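Side-chain contacts in pyruvate kinase (Pyrobaculum aerophilum, PDB 3QTG), which catalyses the last step of glycolysis, the interconversion of phosphoenolpyruvate and ADP with pyruvate and ATP, using a divalent metal cation: residues 133-136 / 137-141; 259-263 / 264-268. All coordinates share one frame; numbering follows the deposited sequence.

Interaction 1: residues 133-136 / 137-141; sequences LMLD and GRLRL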
# COMPACT_ATOMS: atom_id res chain seq x y z
N LEU A 133 23.90 -33.97 27.89
CA LEU A 133 23.15 -34.93 27.08
C LEU A 133 24.05 -35.98 26.46
O LEU A 133 25.00 -35.67 25.76
CB LEU A 133 22.38 -34.22 25.96
CG LEU A 133 21.43 -33.09 26.35
CD1 LEU A 133 20.97 -32.35 25.07
CD2 LEU A 133 20.25 -33.70 27.12
N MET A 134 23.69 -37.23 26.69
CA MET A 134 24.44 -38.35 26.22
C MET A 134 23.44 -39.32 25.65
O MET A 134 22.25 -39.27 25.98
CB MET A 134 25.16 -39.01 27.39
CG MET A 134 25.92 -38.00 28.25
SD MET A 134 27.55 -38.57 28.68
CE MET A 134 27.30 -38.85 30.41
N LEU A 135 23.91 -40.23 24.80
CA LEU A 135 23.05 -41.24 24.22
C LEU A 135 21.98 -40.52 23.38
O LEU A 135 20.78 -40.80 23.50
CB LEU A 135 22.46 -42.13 25.34
CG LEU A 135 23.33 -43.26 25.94
CD1 LEU A 135 24.84 -43.01 25.91
CD2 LEU A 135 22.88 -43.65 27.36
N ASP A 136 22.43 -39.56 22.57
CA ASP A 136 21.56 -38.76 21.68
C ASP A 136 20.50 -37.87 22.38
O ASP A 136 19.64 -37.26 21.72
CB ASP A 136 20.90 -39.66 20.60
CG ASP A 136 21.77 -39.83 19.36
OD1 ASP A 136 21.38 -39.35 18.28
OD2 ASP A 136 22.86 -40.44 19.46
N GLY A 137 20.57 -37.78 23.71
CA GLY A 137 19.59 -37.03 24.50
C GLY A 137 18.79 -37.92 25.44
O GLY A 137 17.96 -37.41 26.20
N ARG A 138 19.04 -39.24 25.37
CA ARG A 138 18.36 -40.25 26.20
C ARG A 138 18.91 -40.38 27.64
O ARG A 138 18.29 -41.01 28.51
CB ARG A 138 18.44 -41.63 25.54
CG ARG A 138 17.84 -41.71 24.13
CD ARG A 138 17.54 -43.17 23.73
NE ARG A 138 17.18 -43.28 22.30
CZ ARG A 138 15.94 -43.20 21.81
NH1 ARG A 138 14.89 -43.01 22.61
NH2 ARG A 138 15.75 -43.30 20.50
N LEU A 139 20.09 -39.84 27.88
CA LEU A 139 20.63 -39.79 29.23
C LEU A 139 20.88 -38.33 29.51
O LEU A 139 21.71 -37.70 28.85
CB LEU A 139 21.92 -40.63 29.35
CG LEU A 139 22.61 -40.79 30.72
CD1 LEU A 139 21.63 -41.01 31.89
CD2 LEU A 139 23.67 -41.91 30.68
N ARG A 140 20.13 -37.78 30.45
CA ARG A 140 20.31 -36.41 30.88
C ARG A 140 20.90 -36.41 32.27
O ARG A 140 20.56 -37.24 33.10
CB ARG A 140 18.99 -35.64 30.87
CG ARG A 140 18.15 -35.87 29.62
CD ARG A 140 16.73 -35.34 29.78
NE ARG A 140 16.67 -33.95 29.33
CZ ARG A 140 16.65 -32.93 30.16
NH1 ARG A 140 16.68 -33.16 31.45
NH2 ARG A 140 16.60 -31.69 29.71
N LEU A 141 21.81 -35.47 32.51
CA LEU A 141 22.44 -35.33 33.81
C LEU A 141 22.42 -33.86 34.19
O LEU A 141 22.83 -33.00 33.42
CB LEU A 141 23.91 -35.81 33.82
CG LEU A 141 24.62 -37.07 33.28
CD1 LEU A 141 24.87 -38.20 34.34
CD2 LEU A 141 24.10 -37.61 31.94
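With CG of Leu-139 anti to the backbone N (chi1 -176°) and CG of Leu-135 beside its own N (chi1 -80°), these two side chains come to lie alongside each other at a hairpin turn. They point the same way, with Leu-135 CD2 3.7 Å from Leu-139 CB. Next to them Met-134 bends and crosses Leu-141 at about a right angle, its CE 3.8 Å from Leu-141 CD2. The flexible thioether suits such a bend, and Phe-104 and Ile-161 also pack on Met-134. On the other sheet face Leu-133 CD2 rests 3.9 Å from Arg-140 CG, so the arginine lends its aliphatic stem to a leucine while its guanidinium forms salt bridges with Glu-156 and Glu-170.

Backbone bonds fix this frame. Met-134 N donates to Leu-139 O at 3.0 Å, in the carbonyl plane. Met-134 O is gripped twice, by Leu-139 N (2.9 Å) and, from the opposite face, by Gly-137 N (3.2 Å). Leu-135 and Asp-136 have left-handed backbone angles that give a type I' turn, and at Gly-137 a CB would jam against the preceding carbonyl, hence glycine. Arg-138 N then bonds Leu-135 O at 3.0 Å, and Arg-138 with Leu-139 forms a classic beta bulge opposite Met-134. The hairpin belongs to the small beta domain, Leu-135 about 5 Å, between side chains, from Lys-165, a probable ATP-binding residue. Met-134, Leu-139 and Leu-141 are buried together, as is Leu-133 on the other face; the glutamates probably offset Arg-140's charge, and Asp-136 and Arg-138 are exposed.

Interaction 2: residues 259-263 / 264-268; sequences LHYGL and DALPI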
# COMPACT_ATOMS: atom_id res chain seq x y z
N LEU A 259 17.96 -30.49 20.31
CA LEU A 259 18.73 -30.66 21.55
C LEU A 259 18.92 -29.38 22.38
O LEU A 259 19.13 -29.46 23.61
CB LEU A 259 20.11 -31.27 21.26
CG LEU A 259 20.19 -32.56 20.44
CD1 LEU A 259 21.64 -33.01 20.26
CD2 LEU A 259 19.36 -33.66 21.08
N HIS A 260 18.87 -28.21 21.74
CA HIS A 260 19.17 -26.93 22.39
C HIS A 260 17.92 -26.08 22.69
O HIS A 260 18.01 -25.07 23.39
CB HIS A 260 20.21 -26.15 21.57
CG HIS A 260 21.47 -26.93 21.36
ND1 HIS A 260 22.43 -27.09 22.34
CD2 HIS A 260 21.90 -27.66 20.30
CE1 HIS A 260 23.40 -27.87 21.89
NE2 HIS A 260 23.10 -28.23 20.66
N TYR A 261 16.78 -26.52 22.18
CA TYR A 261 15.51 -25.84 22.39
C TYR A 261 14.47 -26.84 22.87
O TYR A 261 14.56 -28.02 22.54
CB TYR A 261 15.04 -25.17 21.08
CG TYR A 261 15.91 -24.01 20.65
CD1 TYR A 261 15.68 -22.72 21.17
CD2 TYR A 261 16.97 -24.20 19.75
CE1 TYR A 261 16.50 -21.65 20.82
CE2 TYR A 261 17.78 -23.13 19.39
CZ TYR A 261 17.54 -21.86 19.92
OH TYR A 261 18.35 -20.81 19.56
N GLY A 262 13.49 -26.39 23.65
CA GLY A 262 12.31 -27.24 23.95
C GLY A 262 11.64 -27.64 22.65
O GLY A 262 11.79 -26.96 21.64
N LEU A 263 10.92 -28.75 22.64
CA LEU A 263 10.30 -29.19 21.38
C LEU A 263 9.21 -28.21 20.90
O LEU A 263 9.00 -28.04 19.69
CB LEU A 263 9.75 -30.62 21.50
CG LEU A 263 10.71 -31.83 21.45
CD1 LEU A 263 9.90 -33.10 21.14
CD2 LEU A 263 11.88 -31.65 20.43
N ASP A 264 8.57 -27.53 21.85
CA ASP A 264 7.58 -26.49 21.57
C ASP A 264 8.20 -25.17 21.09
O ASP A 264 7.49 -24.32 20.52
CB ASP A 264 6.69 -26.24 22.82
CG ASP A 264 7.52 -25.90 24.08
OD1 ASP A 264 8.53 -26.59 24.36
OD2 ASP A 264 7.15 -24.94 24.81
N ALA A 265 9.50 -24.99 21.31
CA ALA A 265 10.20 -23.74 20.93
C ALA A 265 10.75 -23.77 19.50
O ALA A 265 11.07 -22.72 18.93
CB ALA A 265 11.30 -23.41 21.93
N LEU A 266 10.85 -24.96 18.93
CA LEU A 266 11.47 -25.15 17.63
C LEU A 266 10.74 -24.57 16.40
O LEU A 266 11.42 -24.18 15.44
CB LEU A 266 11.76 -26.64 17.39
CG LEU A 266 13.07 -26.96 16.65
CD1 LEU A 266 14.28 -26.21 17.24
CD2 LEU A 266 13.32 -28.45 16.64
N PRO A 267 9.38 -24.60 16.37
CA PRO A 267 8.70 -23.94 15.23
C PRO A 267 9.05 -22.47 15.03
O PRO A 267 9.24 -22.04 13.90
CB PRO A 267 7.21 -24.13 15.55
CG PRO A 267 7.18 -25.42 16.33
CD PRO A 267 8.41 -25.30 17.23
N ILE A 268 9.13 -21.71 16.12
CA ILE A 268 9.53 -20.31 16.02
C ILE A 268 10.99 -20.11 15.53
O ILE A 268 11.27 -19.21 14.75
CB ILE A 268 9.18 -19.53 17.33
CG1 ILE A 268 7.81 -18.87 17.19
CG2 ILE A 268 10.23 -18.46 17.68
CD1 ILE A 268 7.52 -18.34 15.75
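The phenol ring of Tyr-261 receives Leu-266 CD1 and Ala-265 CB obliquely, while Lys-234 makes a cation-pi contact with the same ring. Leu-266 CD1 is 4.2 Å from Tyr-261 CD2 and 4.1 Å from Tyr-261 CB, the two side chains crossing at about a right angle. A large aromatic residue suits this place, since it can serve the methyl groups and the lysine together. Just before, in the chain, the His-260 ring has Leu-259 CB on one face, offset toward the rim, and its ND1 is hydrogen-bonded to the backbone N of Gly-171.

The carboxylate of Asp-264 is folded back over the chain, because chi1 of 55° sets CG between the backbone N and the carbonyl carbon. OD1 of Asp-264 thus comes to 3.7 Å from Gly-262 C, against a residue with no side chain to obstruct it, and OD2 accepts a hydrogen bond from Asn-344 ND2 of the second subunit. Ala-265 N donates to Gly-262 O at 3.0 Å, approaching from above the carbonyl plane, as is common in tight turns; Leu-263 and Asp-264 occupy its corners with type I angles. Pro-267, whose CD lies 3.7 Å from Leu-263 O, has no N-H to offer, which is no loss in the first turn of a helix. The arrangement is a beta turn leading into helix 266-279, within the loop that follows the sixth strand of a TIM barrel and meets a neighbouring subunit.

In the fold
From the N terminus, the chain completes barrel strand 76-80 and leaves for the small beta domain inserted before strand 199-202. There interaction 1 closes the hairpin of strands 131-134 and 139-146. Interaction 2 comes much later, after barrel strand 249-253 and helix 254-257, and closes the turn into helix 266-279. The two are therefore in series: neither encloses nor crosses the other. Their centres lie about 17 Å apart, yet they meet through Leu-259, whose CD2 is 3.7 Å from Asp-136 O. Asp-136 of the inserted domain lies near Asp-256, and Leu-266 near Gly-255, both probable substrate-binding residues, while 264-268 reaches the second subunit.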